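Local coordinates for antitoxin of toxin-antitoxin system VAPB (PDB 3ZVK), which neutralises its cognate ribonuclease toxin VapC2, partially inhibiting its RNase activity, and binds promoter DNA together with that toxin, at the interface of chains C and A and the interface of chains A and B. Coordinates in Å, arbitrary orientation; residue numbers count along the deposited sequence, not the author numbering. Chains: chain A/B, Antitoxin of toxin-antitoxin system VAPB; chain C, Toxin of toxin-antitoxin system.

Contact 1: the interface of chains C and A. Residues chain C 25, 64, 66-68; chain A 46, 49-50, 53.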
ATOM      1  N   LEU C  25     -39.035  -1.165  -0.152  1.00 42.30           N
ATOM      2  CA  LEU C  25     -37.670  -1.514  -0.522  1.00 38.49           C
ATOM      3  C   LEU C  25     -37.631  -2.036  -1.943  1.00 44.39           C
ATOM      4  O   LEU C  25     -36.834  -1.538  -2.727  1.00 45.38           O
ATOM      5  CB  LEU C  25     -37.031  -2.516   0.459  1.00 35.64           C
ATOM      6  CG  LEU C  25     -36.613  -1.983   1.822  1.00 37.57           C
ATOM      7  CD1 LEU C  25     -36.457  -3.108   2.813  1.00 36.31           C
ATOM      8  CD2 LEU C  25     -35.358  -1.140   1.736  1.00 35.93           C
ATOM      9  N   PHE C  64     -30.333  -9.709   5.763  1.00 39.60           N
ATOM     10  CA  PHE C  64     -30.804  -8.337   5.630  1.00 38.29           C
ATOM     11  C   PHE C  64     -29.832  -7.489   4.803  1.00 43.95           C
ATOM     12  O   PHE C  64     -30.273  -6.732   3.927  1.00 46.06           O
ATOM     13  CB  PHE C  64     -31.075  -7.727   7.035  1.00 39.19           C
ATOM     14  CG  PHE C  64     -31.675  -6.345   6.998  1.00 39.32           C
ATOM     15  CD1 PHE C  64     -32.969  -6.144   6.556  1.00 40.62           C
ATOM     16  CD2 PHE C  64     -30.914  -5.238   7.319  1.00 41.08           C
ATOM     17  CE1 PHE C  64     -33.487  -4.849   6.430  1.00 41.99           C
ATOM     18  CE2 PHE C  64     -31.450  -3.951   7.236  1.00 43.03           C
ATOM     19  CZ  PHE C  64     -32.725  -3.764   6.777  1.00 40.70           C
ATOM     20  N   SER C  66     -27.619  -8.606   2.540  1.00 34.99           N
ATOM     21  CA  SER C  66     -27.426  -9.144   1.195  1.00 34.21           C
ATOM     22  C   SER C  66     -27.861  -8.253   0.029  1.00 41.68           C
ATOM     23  O   SER C  66     -27.197  -8.306  -1.013  1.00 42.52           O
ATOM     24  CB  SER C  66     -27.992 -10.552   1.069  1.00 35.11           C
ATOM     25  OG  SER C  66     -29.398 -10.555   1.116  1.00 38.83           O
ATOM     26  N   ARG C  67     -28.947  -7.436   0.166  1.00 38.34           N
ATOM     27  CA  ARG C  67     -29.385  -6.574  -0.951  1.00 37.13           C
ATOM     28  C   ARG C  67     -29.148  -5.067  -0.700  1.00 42.01           C
ATOM     29  O   ARG C  67     -29.578  -4.235  -1.495  1.00 41.98           O
ATOM     30  CB  ARG C  67     -30.803  -6.911  -1.415  1.00 32.59           C
ATOM     31  CG  ARG C  67     -30.980  -8.387  -1.729  1.00 41.17           C
ATOM     32  CD  ARG C  67     -32.272  -8.737  -2.452  1.00 47.88           C
ATOM     33  NE  ARG C  67     -32.375  -8.149  -3.796  1.00 45.54           N
ATOM     34  CZ  ARG C  67     -31.712  -8.583  -4.862  1.00 51.36           C
ATOM     35  NH1 ARG C  67     -30.883  -9.608  -4.762  1.00 43.36           N
ATOM     36  NH2 ARG C  67     -31.864  -7.985  -6.031  1.00 49.53           N
ATOM     37  N   LEU C  68     -28.325  -4.761   0.326  1.00 38.72           N
ATOM     38  CA  LEU C  68     -27.908  -3.432   0.824  1.00 39.67           C
ATOM     39  C   LEU C  68     -26.463  -3.119   0.429  1.00 39.85           C
ATOM     40  O   LEU C  68     -25.687  -4.017   0.306  1.00 36.56           O
ATOM     41  CB  LEU C  68     -27.925  -3.451   2.420  1.00 39.64           C
ATOM     42  CG  LEU C  68     -28.945  -2.573   3.141  1.00 43.81           C
ATOM     43  CD1 LEU C  68     -30.080  -2.322   2.300  1.00 52.08           C
ATOM     44  CD2 LEU C  68     -29.491  -3.231   4.348  1.00 41.97           C
TER
ATOM     45  N   TRP A  46     -36.251  -8.493  -2.003  1.00 44.64           N
ATOM     46  CA  TRP A  46     -36.543  -8.024  -0.643  1.00 43.74           C
ATOM     47  C   TRP A  46     -37.615  -8.849   0.067  1.00 52.92           C
ATOM     48  O   TRP A  46     -37.533  -9.025   1.285  1.00 54.55           O
ATOM     49  CB  TRP A  46     -36.809  -6.512  -0.591  1.00 41.20           C
ATOM     50  CG  TRP A  46     -35.554  -5.697  -0.544  1.00 39.39           C
ATOM     51  CD1 TRP A  46     -35.055  -4.887  -1.525  1.00 41.71           C
ATOM     52  CD2 TRP A  46     -34.632  -5.617   0.557  1.00 37.53           C
ATOM     53  NE1 TRP A  46     -33.894  -4.279  -1.092  1.00 39.39           N
ATOM     54  CE2 TRP A  46     -33.595  -4.741   0.173  1.00 39.90           C
ATOM     55  CE3 TRP A  46     -34.596  -6.187   1.844  1.00 38.41           C
ATOM     56  CZ2 TRP A  46     -32.530  -4.429   1.027  1.00 38.09           C
ATOM     57  CZ3 TRP A  46     -33.546  -5.865   2.695  1.00 38.69           C
ATOM     58  CH2 TRP A  46     -32.543  -4.973   2.295  1.00 38.38           C
ATOM     59  N   VAL A  49     -35.842 -11.927   1.207  1.00 50.17           N
ATOM     60  CA  VAL A  49     -35.022 -11.488   2.340  1.00 46.95           C
ATOM     61  C   VAL A  49     -35.874 -11.502   3.619  1.00 54.48           C
ATOM     62  O   VAL A  49     -35.443 -12.080   4.626  1.00 55.32           O
ATOM     63  CB  VAL A  49     -34.390 -10.089   2.081  1.00 47.55           C
ATOM     64  CG1 VAL A  49     -33.903  -9.426   3.375  1.00 44.43           C
ATOM     65  CG2 VAL A  49     -33.265 -10.165   1.048  1.00 45.97           C
ATOM     66  N   PHE A  50     -37.080 -10.902   3.568  1.00 50.07           N
ATOM     67  CA  PHE A  50     -38.002 -10.817   4.706  1.00 50.28           C
ATOM     68  C   PHE A  50     -38.592 -12.171   5.073  1.00 58.19           C
ATOM     69  O   PHE A  50     -38.801 -12.437   6.256  1.00 58.58           O
ATOM     70  CB  PHE A  50     -39.106  -9.781   4.424  1.00 52.40           C
ATOM     71  CG  PHE A  50     -38.775  -8.351   4.827  1.00 51.22           C
ATOM     72  CD1 PHE A  50     -37.547  -7.772   4.485  1.00 50.31           C
ATOM     73  CD2 PHE A  50     -39.724  -7.553   5.452  1.00 51.19           C
ATOM     74  CE1 PHE A  50     -37.252  -6.453   4.843  1.00 49.54           C
ATOM     75  CE2 PHE A  50     -39.426  -6.232   5.801  1.00 52.44           C
ATOM     76  CZ  PHE A  50     -38.184  -5.698   5.513  1.00 48.35           C
ATOM     77  N   MET A  53     -35.711 -14.268   6.793  1.00 54.22           N
ATOM     78  CA  MET A  53     -35.488 -13.795   8.163  1.00 52.06           C
ATOM     79  C   MET A  53     -36.600 -14.335   9.085  1.00 59.74           C
ATOM     80  O   MET A  53     -36.342 -14.689  10.238  1.00 60.46           O
ATOM     81  CB  MET A  53     -35.461 -12.252   8.226  1.00 51.78           C
ATOM     82  CG  MET A  53     -34.207 -11.628   7.639  1.00 51.32           C
ATOM     83  SD  MET A  53     -33.988  -9.835   7.946  1.00 52.58           S
ATOM     84  CE  MET A  53     -35.626  -9.165   7.343  1.00 49.83           C
TER
HETATM   85  O   HOH W   1     -31.691  -3.397  -2.957  1.00 37.72           O
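The indole of A:Trp46, at the start of antitoxin helix 46-57, lies between C:Leu25 and C:Arg67 of the toxin, a PIN-domain ribonuclease of the VapC family. C:Leu25, on helix 19-29, covers one face in two places: its CB sits 3.7 Å from the centroid of the five-membered ring and its CD1 3.9 Å from that of the six-membered ring, both as CH-pi contacts. Its CG is anti to the carbonyl carbon (chi1 -74°), which carries the methyl along the indole towards the benzo half, where CD1 also meets CE1 of A:Phe50. On the opposite face C:Arg67 places its CB 3.7 Å above the plane, displaced towards the rim; its chain then runs on to CD, which touches CG2 of A:Val49, and bends at chi3.

The far rim of the indole points into the toxin. C:Leu68 approaches at about a right angle, its CD1 3.5 Å from CZ2 of A:Trp46, and the backbone carbonyl O of C:Phe64 comes within 3.3 Å of the ring carbon CH2 of A:Trp46. With CG anti to the backbone N (chi1 -175°), the ring of C:Phe64, near the end of helix 54-65, is carried alongside A:Trp46 and A:Met53, CE1 packing against CZ3 of the indole. Its CB meets SD of A:Met53 at 3.7 Å, the thioether lying across the base of the phenyl group, and its CA contacts CG1 of A:Val49.

Polar linkage is indirect. The indole NE1 of A:Trp46 lies 3.0 Å from water 1, with an angle of 144° at the hydrogen, and the same water lies 2.7 Å from the carbonyl O of C:Arg67. The water thus ties the indole rim to the toxin backbone, which may help fix the rotation of the ring.

Contact 2: the interface of chains A and B. Residues chain A 7, 14-17; chain B 7, 13-15.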
ATOM      1  N   PHE A   7      -6.352 -19.519  -3.702  1.00 43.93           N
ATOM      2  CA  PHE A   7      -5.629 -19.713  -4.952  1.00 43.33           C
ATOM      3  C   PHE A   7      -6.097 -18.684  -6.001  1.00 44.66           C
ATOM      4  O   PHE A   7      -7.039 -17.941  -5.746  1.00 40.42           O
ATOM      5  CB  PHE A   7      -5.787 -21.169  -5.443  1.00 45.47           C
ATOM      6  CG  PHE A   7      -7.179 -21.536  -5.883  1.00 45.04           C
ATOM      7  CD1 PHE A   7      -8.151 -21.900  -4.952  1.00 46.50           C
ATOM      8  CD2 PHE A   7      -7.527 -21.521  -7.228  1.00 46.17           C
ATOM      9  CE1 PHE A   7      -9.456 -22.208  -5.362  1.00 47.46           C
ATOM     10  CE2 PHE A   7      -8.824 -21.844  -7.636  1.00 45.73           C
ATOM     11  CZ  PHE A   7      -9.774 -22.193  -6.705  1.00 44.67           C
ATOM     12  N   ALA A  14      -9.492 -16.862  -5.219  1.00 37.06           N
ATOM     13  CA  ALA A  14     -10.554 -17.820  -4.928  1.00 34.89           C
ATOM     14  C   ALA A  14     -10.247 -18.639  -3.703  1.00 38.46           C
ATOM     15  O   ALA A  14      -9.094 -18.756  -3.325  1.00 39.97           O
ATOM     16  CB  ALA A  14     -10.804 -18.718  -6.139  1.00 36.55           C
ATOM     17  N   VAL A  15     -11.280 -19.180  -3.062  1.00 36.70           N
ATOM     18  CA  VAL A  15     -11.183 -20.040  -1.882  1.00 38.55           C
ATOM     19  C   VAL A  15     -11.696 -21.451  -2.271  1.00 43.13           C
ATOM     20  O   VAL A  15     -12.787 -21.601  -2.830  1.00 43.94           O
ATOM     21  CB  VAL A  15     -11.878 -19.435  -0.611  1.00 42.17           C
ATOM     22  CG1 VAL A  15     -13.323 -19.059  -0.876  1.00 42.35           C
ATOM     23  CG2 VAL A  15     -11.772 -20.347   0.598  1.00 42.57           C
ATOM     24  N   ARG A  16     -10.890 -22.465  -2.032  1.00 39.70           N
ATOM     25  CA  ARG A  16     -11.284 -23.839  -2.338  1.00 40.25           C
ATOM     26  C   ARG A  16     -12.074 -24.378  -1.167  1.00 44.34           C
ATOM     27  O   ARG A  16     -11.528 -24.490  -0.069  1.00 44.51           O
ATOM     28  CB  ARG A  16     -10.049 -24.707  -2.603  1.00 36.34           C
ATOM     29  CG  ARG A  16     -10.350 -25.858  -3.518  1.00 41.78           C
ATOM     30  CD  ARG A  16      -9.137 -26.720  -3.745  1.00 51.51           C
ATOM     31  NE  ARG A  16      -8.282 -26.124  -4.759  1.00 55.63           N
ATOM     32  CZ  ARG A  16      -7.101 -25.583  -4.509  1.00 60.79           C
ATOM     33  NH1 ARG A  16      -6.619 -25.566  -3.269  1.00 50.00           N
ATOM     34  NH2 ARG A  16      -6.390 -25.058  -5.491  1.00 40.63           N
ATOM     35  N   LEU A  17     -13.364 -24.660  -1.374  1.00 41.25           N
ATOM     36  CA  LEU A  17     -14.213 -25.121  -0.273  1.00 42.38           C
ATOM     37  C   LEU A  17     -14.044 -26.597   0.064  1.00 50.29           C
ATOM     38  O   LEU A  17     -14.104 -27.441  -0.838  1.00 50.35           O
ATOM     39  CB  LEU A  17     -15.717 -24.855  -0.553  1.00 41.69           C
ATOM     40  CG  LEU A  17     -16.162 -23.432  -0.877  1.00 43.47           C
ATOM     41  CD1 LEU A  17     -17.580 -23.432  -1.306  1.00 43.60           C
ATOM     42  CD2 LEU A  17     -16.016 -22.539   0.291  1.00 44.92           C
TER
ATOM     43  N   PHE B   7     -17.529 -22.241  -8.730  1.00 43.90           N
ATOM     44  CA  PHE B   7     -17.007 -22.956  -9.898  1.00 44.21           C
ATOM     45  C   PHE B   7     -16.241 -24.200  -9.429  1.00 52.77           C
ATOM     46  O   PHE B   7     -16.074 -24.397  -8.226  1.00 53.27           O
ATOM     47  CB  PHE B   7     -16.129 -22.012 -10.764  1.00 44.32           C
ATOM     48  CG  PHE B   7     -14.836 -21.571 -10.106  1.00 43.28           C
ATOM     49  CD1 PHE B   7     -14.823 -20.523  -9.191  1.00 42.17           C
ATOM     50  CD2 PHE B   7     -13.639 -22.224 -10.378  1.00 45.77           C
ATOM     51  CE1 PHE B   7     -13.640 -20.147  -8.554  1.00 43.99           C
ATOM     52  CE2 PHE B   7     -12.455 -21.841  -9.745  1.00 44.36           C
ATOM     53  CZ  PHE B   7     -12.461 -20.799  -8.848  1.00 41.78           C
ATOM     54  N   GLN B  13     -15.010 -27.860  -5.138  1.00 52.89           N
ATOM     55  CA  GLN B  13     -15.838 -26.695  -5.418  1.00 49.89           C
ATOM     56  C   GLN B  13     -15.050 -25.461  -4.957  1.00 47.47           C
ATOM     57  O   GLN B  13     -14.291 -25.537  -3.986  1.00 44.35           O
ATOM     58  CB  GLN B  13     -17.135 -26.791  -4.630  1.00 51.12           C
ATOM     59  CG  GLN B  13     -18.293 -26.133  -5.335  1.00 56.66           C
ATOM     60  CD  GLN B  13     -19.502 -26.130  -4.471  1.00 66.60           C
ATOM     61  OE1 GLN B  13     -19.523 -25.503  -3.406  1.00 63.73           O
ATOM     62  NE2 GLN B  13     -20.532 -26.838  -4.917  1.00 49.99           N
ATOM     63  N   ALA B  14     -15.231 -24.329  -5.632  1.00 42.03           N
ATOM     64  CA  ALA B  14     -14.525 -23.117  -5.228  1.00 40.33           C
ATOM     65  C   ALA B  14     -15.386 -21.889  -5.381  1.00 41.84           C
ATOM     66  O   ALA B  14     -16.329 -21.907  -6.175  1.00 42.96           O
ATOM     67  CB  ALA B  14     -13.232 -22.964  -6.019  1.00 40.74           C
ATOM     68  N   VAL B  15     -15.066 -20.823  -4.620  1.00 34.52           N
ATOM     69  CA  VAL B  15     -15.768 -19.525  -4.678  1.00 32.89           C
ATOM     70  C   VAL B  15     -14.792 -18.480  -5.196  1.00 35.43           C
ATOM     71  O   VAL B  15     -13.693 -18.357  -4.665  1.00 33.76           O
ATOM     72  CB  VAL B  15     -16.389 -19.121  -3.301  1.00 35.10           C
ATOM     73  CG1 VAL B  15     -17.066 -17.755  -3.370  1.00 32.55           C
ATOM     74  CG2 VAL B  15     -17.378 -20.163  -2.828  1.00 35.90           C
TER
HETATM   75  O   HOH W   2     -15.132 -28.902  -2.627  1.00 45.23           O
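A:Val15 and B:Val15 face each other where strands 12-17 of two antitoxin chains pair antiparallel, in the AbrB/MazE-type DNA-binding domain of this VapB-family antitoxin. Each valine N donates to the other's carbonyl O at 3.0 Å, in the carbonyl plane; the bond from A:Val15 makes 161° at the hydrogen. Further along, A:Leu17 N donates to B:Gln13 O at 2.9 Å, tilted 23° from the carbonyl plane. Water 2 continues the pairing between A:Leu17 O and B:Gln13 N.

The side chain of A:Leu17 crosses those of B:Gln13 and B:Val15 obliquely. CB lies 3.8 Å from the carbonyl O of B:Gln13, the acceptor for its own backbone N. CG is anti to the carbonyl carbon (chi1 -55°) and comes within 4.0 Å of CG2 of B:Val15. At the tip, CD1 reaches that same methyl at 3.6 Å and also touches the amide oxygen OE1 of B:Gln13, while CD2 makes a looser contact with CG2. Next to it, CG1 of A:Val15 packs on CB of B:Val15, the two valines lying side by side and pointing the same way.

A:Phe7 and B:Phe7 meet tip to tip on the other side of the paired strands, CZ to CZ 3.7 Å. CB of B:Ala14 sits at the edge of the A:Phe7 ring, in plane; A:Ala14 and the guanidinium of A:Arg16 cover its opposite faces.

Contact 1 and contact 2 lie about 25 Å apart, measured between the centres of their C-alpha atoms, and share no residue. Chain A takes part in both with separate segments: helix 46-57 towards the toxin in contact 1, strands 3-9 and 12-17 towards the second antitoxin in contact 2. The two patches thus use separate surfaces of chain A, and both partners can be held at once. Such a division fits the assembly of four antitoxins and four toxins on promoter DNA, in which heterodimers are connected by alternating VapB-VapB and VapC-VapC interactions; contact 2 belongs to the former.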